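Local coordinates for blue-light receptor of the BLUF-family (Rhodobacter sphaeroides, PDB 2BYC), which binds a flavin, flavin mononucleotide, and probably acts as a blue-light photoreceptor in signalling, at residues M2-S7 with L82-A87; S12-A17 with V48-T53; Q25-S30 with M95-R100. All coordinates share one frame; numbering follows the deposited sequence.

Contact 1 of 3, residues M2-S7 with L82-A87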
loop_
_atom_site.group_PDB
_atom_site.type_symbol
_atom_site.label_atom_id
_atom_site.label_comp_id
_atom_site.label_asym_id
_atom_site.label_seq_id
_atom_site.Cartn_x
_atom_site.Cartn_y
_atom_site.Cartn_z
ATOM N N MET A 2 -4.973 -0.097 -21.108
ATOM C CA MET A 2 -5.098 -1.123 -20.114
ATOM C C MET A 2 -3.765 -1.493 -19.545
ATOM O O MET A 2 -3.702 -2.123 -18.476
ATOM C CB MET A 2 -5.683 -2.355 -20.770
ATOM C CG MET A 2 -7.147 -2.465 -20.541
ATOM S SD MET A 2 -7.754 -4.056 -21.185
ATOM C CE MET A 2 -8.936 -3.402 -22.352
ATOM N N ASP A 3 -2.690 -1.113 -20.244
ATOM C CA ASP A 3 -1.350 -1.540 -19.872
ATOM C C ASP A 3 -0.542 -0.461 -19.164
ATOM O O ASP A 3 0.425 -0.760 -18.478
ATOM C CB ASP A 3 -0.567 -1.973 -21.132
ATOM C CG ASP A 3 -1.222 -3.166 -21.867
ATOM O OD1 ASP A 3 -0.946 -3.377 -23.090
ATOM O OD2 ASP A 3 -2.003 -3.896 -21.204
ATOM N N GLU A 4 -0.891 0.789 -19.378
ATOM C CA GLU A 4 -0.107 1.888 -18.839
ATOM C C GLU A 4 0.099 1.672 -17.309
ATOM O O GLU A 4 -0.778 1.126 -16.651
ATOM C CB GLU A 4 -0.847 3.191 -19.135
ATOM C CG GLU A 4 0.023 4.430 -19.067
ATOM C CD GLU A 4 0.362 4.888 -17.610
ATOM O OE1 GLU A 4 -0.569 5.287 -16.862
ATOM O OE2 GLU A 4 1.538 4.851 -17.209
ATOM N N LEU A 5 1.250 2.073 -16.766
ATOM C CA LEU A 5 1.522 1.855 -15.362
ATOM C C LEU A 5 0.799 2.932 -14.547
ATOM O O LEU A 5 0.924 4.134 -14.819
ATOM C CB LEU A 5 3.029 1.932 -15.150
ATOM C CG LEU A 5 3.803 1.460 -13.903
ATOM C CD1 LEU A 5 3.700 -0.016 -13.714
ATOM C CD2 LEU A 5 5.250 1.735 -14.193
ATOM N N VAL A 6 0.085 2.488 -13.528
ATOM C CA VAL A 6 -0.567 3.431 -12.586
ATOM C C VAL A 6 -0.166 3.165 -11.132
ATOM O O VAL A 6 0.364 2.156 -10.848
ATOM C CB VAL A 6 -2.066 3.387 -12.741
ATOM C CG1 VAL A 6 -2.491 4.036 -14.094
ATOM C CG2 VAL A 6 -2.587 1.949 -12.544
ATOM N N SER A 7 -0.397 4.122 -10.239
ATOM C CA SER A 7 -0.267 3.893 -8.794
ATOM C C SER A 7 -1.598 4.241 -8.150
ATOM O O SER A 7 -2.058 5.376 -8.315
ATOM C CB SER A 7 0.842 4.823 -8.219
ATOM O OG SER A 7 1.042 4.602 -6.813
ATOM N N LEU A 82 -5.318 7.885 -7.947
ATOM C CA LEU A 82 -4.956 6.924 -8.912
ATOM C C LEU A 82 -4.252 7.718 -9.969
ATOM O O LEU A 82 -4.790 8.602 -10.572
ATOM C CB LEU A 82 -6.196 6.203 -9.460
ATOM C CG LEU A 82 -5.866 5.367 -10.728
ATOM C CD1 LEU A 82 -5.162 4.138 -10.355
ATOM C CD2 LEU A 82 -7.135 5.028 -11.434
ATOM N N GLU A 83 -3.001 7.397 -10.164
ATOM C CA GLU A 83 -2.132 8.259 -10.937
ATOM C C GLU A 83 -1.331 7.518 -11.950
ATOM O O GLU A 83 -0.671 6.561 -11.613
ATOM C CB GLU A 83 -1.173 9.006 -9.953
ATOM C CG GLU A 83 0.013 9.610 -10.631
ATOM C CD GLU A 83 1.080 10.102 -9.698
ATOM O OE1 GLU A 83 1.932 10.877 -10.222
ATOM O OE2 GLU A 83 1.134 9.679 -8.519
ATOM N N PRO A 84 -1.409 7.918 -13.204
ATOM C CA PRO A 84 -0.471 7.334 -14.121
ATOM C C PRO A 84 0.939 7.633 -13.688
ATOM O O PRO A 84 1.227 8.726 -13.139
ATOM C CB PRO A 84 -0.723 8.109 -15.403
ATOM C CG PRO A 84 -2.131 8.512 -15.346
ATOM C CD PRO A 84 -2.381 8.792 -13.878
ATOM N N ILE A 85 1.828 6.684 -13.932
ATOM C CA ILE A 85 3.223 6.882 -13.588
ATOM C C ILE A 85 4.198 6.390 -14.636
ATOM O O ILE A 85 3.936 5.429 -15.265
ATOM C CB ILE A 85 3.565 6.178 -12.251
ATOM C CG1 ILE A 85 3.088 4.700 -12.230
ATOM C CG2 ILE A 85 3.055 7.034 -11.113
ATOM C CD1 ILE A 85 3.697 3.853 -11.029
ATOM N N THR A 86 5.375 7.020 -14.694
ATOM C CA THR A 86 6.526 6.709 -15.594
ATOM C C THR A 86 7.224 5.443 -15.106
ATOM O O THR A 86 7.473 4.494 -15.879
ATOM C CB THR A 86 7.522 7.952 -15.586
ATOM O OG1 THR A 86 6.957 9.023 -16.362
ATOM C CG2 THR A 86 8.940 7.634 -16.118
ATOM N N ALA A 87 7.477 5.393 -13.799
ATOM C CA ALA A 87 8.303 4.317 -13.244
ATOM C C ALA A 87 7.726 3.945 -11.936
ATOM O O ALA A 87 7.234 4.806 -11.285
ATOM C CB ALA A 87 9.673 4.851 -13.029
#
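Antiparallel pairing of an edge strand with the start of the chain closes this margin of the BLUF-domain sheet, where strand 77-84 runs out beside the beginning of strand 5-14. Leu82 comes first: its CG lies anti to the backbone N (chi1 168°), so that Leu82 CD1 crosses obliquely to Val6 and meets Val6 CB at 4.0 Å. Glu83 and Ser7 form the hydrogen-bonded pair, joined in both directions. Ser7 N gives to Glu83 O at 2.8 Å, in the plane of that carbonyl, whereas Glu83 N approaches Ser7 O from above the carbonyl plane. The Glu83 side chain extends on the same face as Ser7 and ends in a salt bridge with Arg89. Pro84 faces Val6 as a non-hydrogen-bonded pair, a place where the missing N-H of proline costs no bond to the partner strand; its CB also touches Glu4 OE1 at 3.2 Å, while helix 58-69 packs on Val6. At Ile85 a further backbone hydrogen bond follows, Ile85 N donating almost straight (169°) to Leu5 O. Ile85 CG1 takes the crowded position between backbone N and carbonyl carbon (chi1 50°), which turns it obliquely across Leu5, CG1 3.7 Å from Leu5 CG.

Contact 2 of 3, residues S12-A17 with V48-T53. With FMN (flavin mononucleotide), chain C.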
loop_
_atom_site.group_PDB
_atom_site.type_symbol
_atom_site.label_atom_id
_atom_site.label_comp_id
_atom_site.label_asym_id
_atom_site.label_seq_id
_atom_site.Cartn_x
_atom_site.Cartn_y
_atom_site.Cartn_z
ATOM N N SER A 12 -8.204 2.524 4.403
ATOM C CA SER A 12 -9.344 1.756 4.957
ATOM C C SER A 12 -9.218 1.660 6.415
ATOM O O SER A 12 -8.144 1.894 6.955
ATOM C CB SER A 12 -9.425 0.342 4.405
ATOM O OG SER A 12 -8.299 -0.396 4.742
ATOM N N ARG A 13 -10.337 1.338 7.065
ATOM C CA ARG A 13 -10.341 1.004 8.482
ATOM C C ARG A 13 -10.089 -0.441 8.691
ATOM O O ARG A 13 -10.753 -1.301 8.108
ATOM C CB ARG A 13 -11.715 1.235 9.086
ATOM C CG ARG A 13 -11.874 2.541 9.691
ATOM C CD ARG A 13 -12.102 2.425 11.195
ATOM N NE ARG A 13 -11.768 3.715 11.811
ATOM C CZ ARG A 13 -11.628 3.899 13.117
ATOM N NH1 ARG A 13 -11.793 2.861 13.955
ATOM N NH2 ARG A 13 -11.284 5.106 13.572
ATOM N N VAL A 14 -9.167 -0.701 9.583
ATOM C CA VAL A 14 -8.831 -2.057 9.975
ATOM C C VAL A 14 -10.024 -2.804 10.545
ATOM O O VAL A 14 -10.774 -2.261 11.309
ATOM C CB VAL A 14 -7.701 -1.997 10.969
ATOM C CG1 VAL A 14 -7.641 -3.198 11.799
ATOM C CG2 VAL A 14 -6.411 -1.816 10.187
ATOM N N ARG A 15 -10.208 -4.045 10.139
ATOM C CA ARG A 15 -11.244 -4.813 10.734
ATOM C C ARG A 15 -10.768 -6.251 10.961
ATOM O O ARG A 15 -11.269 -7.226 10.358
ATOM C CB ARG A 15 -12.484 -4.732 9.874
ATOM C CG ARG A 15 -13.690 -5.115 10.628
ATOM C CD ARG A 15 -14.637 -5.798 9.684
ATOM N NE ARG A 15 -15.940 -5.920 10.293
ATOM C CZ ARG A 15 -17.056 -6.175 9.626
ATOM N NH1 ARG A 15 -17.025 -6.340 8.290
ATOM N NH2 ARG A 15 -18.193 -6.285 10.320
ATOM N N LEU A 16 -9.798 -6.362 11.865
ATOM C CA LEU A 16 -8.995 -7.586 12.045
ATOM C C LEU A 16 -9.411 -8.383 13.291
ATOM O O LEU A 16 -9.422 -7.850 14.375
ATOM C CB LEU A 16 -7.545 -7.167 12.214
ATOM C CG LEU A 16 -6.880 -6.405 11.083
ATOM C CD1 LEU A 16 -5.426 -6.349 11.418
ATOM C CD2 LEU A 16 -7.087 -7.200 9.840
ATOM N N ALA A 17 -9.741 -9.663 13.139
ATOM C CA ALA A 17 -10.143 -10.472 14.306
ATOM C C ALA A 17 -8.877 -10.666 15.129
ATOM O O ALA A 17 -8.903 -10.553 16.354
ATOM C CB ALA A 17 -10.753 -11.811 13.838
ATOM N N VAL A 48 -5.140 0.914 13.223
ATOM C CA VAL A 48 -6.511 1.433 13.095
ATOM C C VAL A 48 -6.968 1.538 11.656
ATOM O O VAL A 48 -8.126 1.314 11.358
ATOM C CB VAL A 48 -6.602 2.827 13.756
ATOM C CG1 VAL A 48 -8.000 3.421 13.743
ATOM C CG2 VAL A 48 -6.076 2.734 15.201
ATOM N N HIS A 49 -6.043 1.928 10.792
ATOM C CA HIS A 49 -6.311 2.215 9.379
ATOM C C HIS A 49 -5.237 1.446 8.601
ATOM O O HIS A 49 -4.224 1.154 9.171
ATOM C CB HIS A 49 -6.098 3.682 9.115
ATOM C CG HIS A 49 -7.225 4.523 9.621
ATOM N ND1 HIS A 49 -8.508 4.409 9.115
ATOM C CD2 HIS A 49 -7.299 5.401 10.643
ATOM C CE1 HIS A 49 -9.306 5.241 9.759
ATOM N NE2 HIS A 49 -8.592 5.861 10.684
ATOM N N PHE A 50 -5.509 1.035 7.368
ATOM C CA PHE A 50 -4.423 0.632 6.406
ATOM C C PHE A 50 -4.392 1.727 5.402
ATOM O O PHE A 50 -5.438 2.340 5.087
ATOM C CB PHE A 50 -4.926 -0.564 5.625
ATOM C CG PHE A 50 -4.927 -1.862 6.372
ATOM C CD1 PHE A 50 -6.115 -2.593 6.559
ATOM C CD2 PHE A 50 -3.762 -2.391 6.883
ATOM C CE1 PHE A 50 -6.085 -3.860 7.216
ATOM C CE2 PHE A 50 -3.753 -3.612 7.547
ATOM C CZ PHE A 50 -4.943 -4.348 7.687
ATOM N N VAL A 51 -3.188 2.013 4.909
ATOM C CA VAL A 51 -3.018 2.841 3.706
ATOM C C VAL A 51 -2.242 1.917 2.799
ATOM O O VAL A 51 -1.249 1.385 3.183
ATOM C CB VAL A 51 -2.293 4.181 4.002
ATOM C CG1 VAL A 51 -2.023 4.899 2.715
ATOM C CG2 VAL A 51 -3.244 5.116 4.896
ATOM N N GLN A 52 -2.794 1.650 1.618
ATOM C CA GLN A 52 -2.128 0.779 0.657
ATOM C C GLN A 52 -1.858 1.505 -0.659
ATOM O O GLN A 52 -2.705 2.222 -1.138
ATOM C CB GLN A 52 -2.879 -0.556 0.466
ATOM C CG GLN A 52 -2.009 -1.481 -0.311
ATOM C CD GLN A 52 -2.643 -2.815 -0.534
ATOM O OE1 GLN A 52 -3.863 -2.954 -0.658
ATOM N NE2 GLN A 52 -1.815 -3.811 -0.588
ATOM N N THR A 53 -0.636 1.346 -1.179
ATOM C CA THR A 53 -0.273 1.839 -2.499
ATOM C C THR A 53 0.075 0.643 -3.343
ATOM O O THR A 53 0.931 -0.141 -2.919
ATOM C CB THR A 53 0.976 2.648 -2.400
ATOM O OG1 THR A 53 0.673 3.861 -1.695
ATOM C CG2 THR A 53 1.493 3.001 -3.818
HETATM N N1 FMN C . -4.180 -9.453 -1.729
HETATM C C2 FMN C . -3.258 -9.380 -2.750
HETATM O O2 FMN C . -3.135 -10.337 -3.551
HETATM N N3 FMN C . -2.466 -8.292 -2.909
HETATM C C4 FMN C . -2.599 -7.298 -2.005
HETATM O O4 FMN C . -1.959 -6.309 -2.162
HETATM C C4A FMN C . -3.526 -7.350 -0.959
HETATM N N5 FMN C . -3.627 -6.302 -0.060
HETATM C C5A FMN C . -4.607 -6.305 0.944
HETATM C C6 FMN C . -4.739 -5.247 1.816
HETATM C C7 FMN C . -5.662 -5.247 2.872
HETATM C C7M FMN C . -5.886 -3.991 3.725
HETATM C C8 FMN C . -6.486 -6.345 3.010
HETATM C C8M FMN C . -7.564 -6.408 4.080
HETATM C C9 FMN C . -6.374 -7.418 2.128
HETATM C C9A FMN C . -5.413 -7.391 1.072
HETATM N N10 FMN C . -5.272 -8.477 0.178
HETATM C C10 FMN C . -4.333 -8.425 -0.845
HETATM C "C1'" FMN C . -5.881 -9.810 0.453
HETATM C "C2'" FMN C . -6.845 -9.968 -0.699
HETATM O "O2'" FMN C . -7.975 -9.299 -0.216
HETATM C "C3'" FMN C . -7.168 -11.412 -1.120
HETATM O "O3'" FMN C . -7.981 -11.986 -0.147
HETATM C "C4'" FMN C . -5.989 -12.341 -1.361
HETATM O "O4'" FMN C . -5.219 -12.015 -2.537
HETATM C "C5'" FMN C . -6.513 -13.765 -1.567
HETATM O "O5'" FMN C . -6.403 -14.662 -0.460
HETATM P P FMN C . -6.635 -16.193 -0.880
HETATM O O1P FMN C . -6.371 -17.148 0.295
HETATM O O2P FMN C . -8.100 -16.244 -1.296
HETATM O O3P FMN C . -5.672 -16.352 -2.031
HETATM O O HOH W 1 -9.831 0.230 13.270
#
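Strands 12-14 and 49-53 run antiparallel at 135°, with Ser12 and Phe50 as a hydrogen-bonded pair (Ser12 N to Phe50 O 2.9 Å, Phe50 N to Ser12 O 2.8 Å) and Arg13 opposite His49 as a non-hydrogen-bonded one. Val14 N extends the pairing to Val48 O, and that carbonyl also accepts from a water. On the face of Arg13 and His49, the arginine chain bends at chi2 and crosses the imidazole obliquely, guanidinium and ring planes 85° apart, while Val48 CG1 lies over one guanidinium face. His49 ND1 adds a weak bond to Ser12 O. Phe50 dominates the other face. Val14 CG2 sits over its ring in a CH-pi contact, 3.7 Å from the centroid, and the flavin methyl C7M presses on the opposite face, 3.2 Å from Phe50 CD1. Leu16 CD2 meets Phe50 CZ tip to tip, and Ser12 OG, hydrogen-bonded to His74, lies in the ring plane at its edge. An alanine in place of Phe50 would probably loosen the hold on the dimethylbenzene end of the flavin and would deprive Val14 CG2 of its aromatic partner. Two residues on, the extended Gln52 gives NE2 to both FMN N5 (3.1 Å) and FMN O4 (3.0 Å), while its OE1 bonds to Tyr10 OH: the Tyr-Gln-flavin network characteristic of BLUF photoreceptors.

Contact 3 of 3, residues Q25-S30 with M95-R100. With FMN (flavin mononucleotide), chain C.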
loop_
_atom_site.group_PDB
_atom_site.type_symbol
_atom_site.label_atom_id
_atom_site.label_comp_id
_atom_site.label_asym_id
_atom_site.label_seq_id
_atom_site.Cartn_x
_atom_site.Cartn_y
_atom_site.Cartn_z
ATOM N N GLN A 25 -1.671 -13.775 6.752
ATOM C CA GLN A 25 -2.394 -14.326 5.595
ATOM C C GLN A 25 -2.463 -13.302 4.464
ATOM O O GLN A 25 -2.400 -13.644 3.305
ATOM C CB GLN A 25 -3.831 -14.691 5.973
ATOM C CG GLN A 25 -4.004 -15.785 7.061
ATOM C CD GLN A 25 -5.488 -15.973 7.646
ATOM O OE1 GLN A 25 -6.345 -16.661 7.023
ATOM N NE2 GLN A 25 -5.739 -15.450 8.865
ATOM N N ILE A 26 -2.621 -12.022 4.792
ATOM C CA ILE A 26 -2.655 -11.014 3.759
ATOM C C ILE A 26 -1.331 -10.959 3.083
ATOM O O ILE A 26 -1.287 -10.757 1.896
ATOM C CB ILE A 26 -3.018 -9.644 4.297
ATOM C CG1 ILE A 26 -4.493 -9.666 4.745
ATOM C CG2 ILE A 26 -2.668 -8.620 3.255
ATOM C CD1 ILE A 26 -4.954 -8.472 5.488
ATOM N N MET A 27 -0.217 -11.054 3.810
ATOM C CA MET A 27 1.098 -10.907 3.108
ATOM C C MET A 27 1.418 -12.096 2.312
ATOM O O MET A 27 2.110 -11.994 1.287
ATOM C CB MET A 27 2.239 -10.613 4.087
ATOM C CG MET A 27 2.099 -9.287 4.834
ATOM S SD MET A 27 1.877 -7.876 3.786
ATOM C CE MET A 27 3.478 -7.811 3.086
ATOM N N ARG A 28 0.986 -13.247 2.802
ATOM C CA ARG A 28 1.257 -14.488 2.127
ATOM C C ARG A 28 0.516 -14.468 0.786
ATOM O O ARG A 28 1.122 -14.671 -0.260
ATOM C CB ARG A 28 0.757 -15.620 2.965
ATOM C CG ARG A 28 0.979 -16.983 2.376
ATOM C CD ARG A 28 0.389 -17.974 3.359
ATOM N NE ARG A 28 0.850 -19.300 3.001
ATOM C CZ ARG A 28 0.916 -20.338 3.837
ATOM N NH1 ARG A 28 0.533 -20.219 5.122
ATOM N NH2 ARG A 28 1.373 -21.506 3.376
ATOM N N ALA A 29 -0.783 -14.185 0.845
ATOM C CA ALA A 29 -1.633 -14.028 -0.321
ATOM C C ALA A 29 -1.119 -13.062 -1.342
ATOM O O ALA A 29 -1.112 -13.372 -2.505
ATOM C CB ALA A 29 -3.038 -13.607 0.100
ATOM N N SER A 30 -0.684 -11.884 -0.886
ATOM C CA SER A 30 -0.355 -10.793 -1.736
ATOM C C SER A 30 1.000 -11.005 -2.398
ATOM O O SER A 30 1.194 -10.666 -3.552
ATOM C CB SER A 30 -0.324 -9.520 -0.918
ATOM O OG SER A 30 0.796 -9.608 -0.123
ATOM N N MET A 95 4.684 -6.535 -2.053
ATOM C CA MET A 95 3.908 -5.785 -1.035
ATOM C C MET A 95 4.914 -5.735 0.107
ATOM O O MET A 95 5.436 -6.730 0.487
ATOM C CB MET A 95 2.587 -6.504 -0.703
ATOM C CG MET A 95 1.487 -5.673 0.007
ATOM S SD MET A 95 1.661 -3.973 -0.459
ATOM C CE MET A 95 1.213 -3.987 -2.220
ATOM N N ARG A 96 5.293 -4.563 0.556
ATOM C CA ARG A 96 6.119 -4.506 1.763
ATOM C C ARG A 96 5.143 -4.018 2.848
ATOM O O ARG A 96 4.353 -3.108 2.574
ATOM C CB ARG A 96 7.272 -3.535 1.630
ATOM C CG ARG A 96 8.285 -3.774 2.782
ATOM C CD ARG A 96 9.334 -2.770 2.702
ATOM N NE ARG A 96 10.340 -2.835 3.763
ATOM C CZ ARG A 96 10.138 -2.657 5.076
ATOM N NH1 ARG A 96 8.914 -2.490 5.574
ATOM N NH2 ARG A 96 11.185 -2.686 5.915
ATOM N N ILE A 97 5.092 -4.643 4.008
ATOM C CA ILE A 97 4.180 -4.110 5.041
ATOM C C ILE A 97 5.061 -3.170 5.834
ATOM O O ILE A 97 6.266 -3.456 6.062
ATOM C CB ILE A 97 3.568 -5.163 5.933
ATOM C CG1 ILE A 97 2.629 -4.460 6.900
ATOM C CG2 ILE A 97 4.596 -6.009 6.616
ATOM C CD1 ILE A 97 1.753 -5.327 7.692
ATOM N N VAL A 98 4.469 -2.042 6.206
ATOM C CA VAL A 98 5.120 -1.059 7.029
ATOM C C VAL A 98 4.220 -0.899 8.281
ATOM O O VAL A 98 3.185 -0.261 8.223
ATOM C CB VAL A 98 5.298 0.293 6.326
ATOM C CG1 VAL A 98 5.965 1.217 7.272
ATOM C CG2 VAL A 98 6.213 0.166 5.101
ATOM N N SER A 99 4.604 -1.500 9.389
ATOM C CA SER A 99 3.729 -1.530 10.578
ATOM C C SER A 99 3.906 -0.320 11.482
ATOM O O SER A 99 4.543 0.618 11.132
ATOM C CB SER A 99 3.979 -2.821 11.372
ATOM O OG SER A 99 5.303 -2.689 11.867
ATOM N N ARG A 100 3.251 -0.343 12.640
ATOM C CA ARG A 100 3.241 0.816 13.544
ATOM C C ARG A 100 4.638 1.308 13.885
ATOM O O ARG A 100 4.934 2.465 13.647
ATOM C CB ARG A 100 2.522 0.456 14.846
ATOM C CG ARG A 100 1.878 1.605 15.625
ATOM C CD ARG A 100 1.091 1.021 16.800
ATOM N NE ARG A 100 0.092 0.071 16.261
ATOM C CZ ARG A 100 0.062 -1.251 16.464
ATOM N NH1 ARG A 100 0.936 -1.858 17.267
ATOM N NH2 ARG A 100 -0.881 -1.982 15.893
HETATM N N1 FMN C . -4.180 -9.453 -1.729
HETATM C C2 FMN C . -3.258 -9.380 -2.750
HETATM O O2 FMN C . -3.135 -10.337 -3.551
HETATM N N3 FMN C . -2.466 -8.292 -2.909
HETATM C C4 FMN C . -2.599 -7.298 -2.005
HETATM O O4 FMN C . -1.959 -6.309 -2.162
HETATM C C4A FMN C . -3.526 -7.350 -0.959
HETATM N N5 FMN C . -3.627 -6.302 -0.060
HETATM C C5A FMN C . -4.607 -6.305 0.944
HETATM C C6 FMN C . -4.739 -5.247 1.816
HETATM C C7 FMN C . -5.662 -5.247 2.872
HETATM C C7M FMN C . -5.886 -3.991 3.725
HETATM C C8 FMN C . -6.486 -6.345 3.010
HETATM C C8M FMN C . -7.564 -6.408 4.080
HETATM C C9 FMN C . -6.374 -7.418 2.128
HETATM C C9A FMN C . -5.413 -7.391 1.072
HETATM N N10 FMN C . -5.272 -8.477 0.178
HETATM C C10 FMN C . -4.333 -8.425 -0.845
HETATM C "C1'" FMN C . -5.881 -9.810 0.453
HETATM C "C2'" FMN C . -6.845 -9.968 -0.699
HETATM O "O2'" FMN C . -7.975 -9.299 -0.216
HETATM C "C3'" FMN C . -7.168 -11.412 -1.120
HETATM O "O3'" FMN C . -7.981 -11.986 -0.147
HETATM C "C4'" FMN C . -5.989 -12.341 -1.361
HETATM O "O4'" FMN C . -5.219 -12.015 -2.537
HETATM C "C5'" FMN C . -6.513 -13.765 -1.567
HETATM O "O5'" FMN C . -6.403 -14.662 -0.460
HETATM P P FMN C . -6.635 -16.193 -0.880
HETATM O O1P FMN C . -6.371 -17.148 0.295
HETATM O O2P FMN C . -8.100 -16.244 -1.296
HETATM O O3P FMN C . -5.672 -16.352 -2.031
#
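Met27 leaves helix 19-37 toward strand 96-98, and its thioether is the main helix-side element of this helix-on-sheet packing, which forms beside the flavin pocket of the BLUF domain. Its CG is anti to the carbonyl carbon (chi1 -63°), and bends at chi2 and chi3 fold the chain so that the terminal methyl lies against the strand backbone: CE comes to 3.4 Å from Met95 O and 3.7 Å from Ile97 N. Obliquely across this bent chain stands Ile97, whose CB touches Met27 SD at 3.9 Å and which also touches Ile23 of the same helix. The contact across the two segments has no hydrogen bond; it rests on sulfur, methyl and methylene groups.

One turn along the helix, Ser30 carries OG in the crowded position between backbone N and carbonyl carbon (chi1 71°), so that Ser30 OG faces Met95 CB at 3.6 Å; Ser30 CB itself lies against the flavin, 3.2 Å from FMN N3. Ile26 lays its branches along the ring system on the same helix side, CD1 reaching FMN C8 at 3.6 Å, and Ala29 meets the ribityl chain. Met95 starts toward the helix but does not stay there: CG is anti to the backbone N (chi1 -163°), and the chain then bends at chi2 and chi3, carrying its end away from residues 25-30, among Asn34 further along the helix, Leu43, Gln52 and Ile54. There the methyl Met95 CE comes within 3.9 Å of FMN O4.

In the fold
All three contacts reach the same mixed sheet, but at different depths. Contact 1 is a surface contact, while contacts 2 and 3 are partly buried and both touch FMN. Contacts 1 and 2 share strand 5-14, near its opposite ends, and lie on opposite sides of the chain's centre; they meet where Ser7 OG packs on Thr53 CG2, 3.4 Å away. Both are built on antiparallel backbone hydrogen bonds, whereas contact 3 sets helix side chains against a strand and its backbone, with no hydrogen bond between the segments. Contacts 2 and 3, with centres about 11 Å apart, join at the flavin: Met95 CE lies 3.4 Å from Gln52 NE2, placing an apolar methyl beside a polar amide.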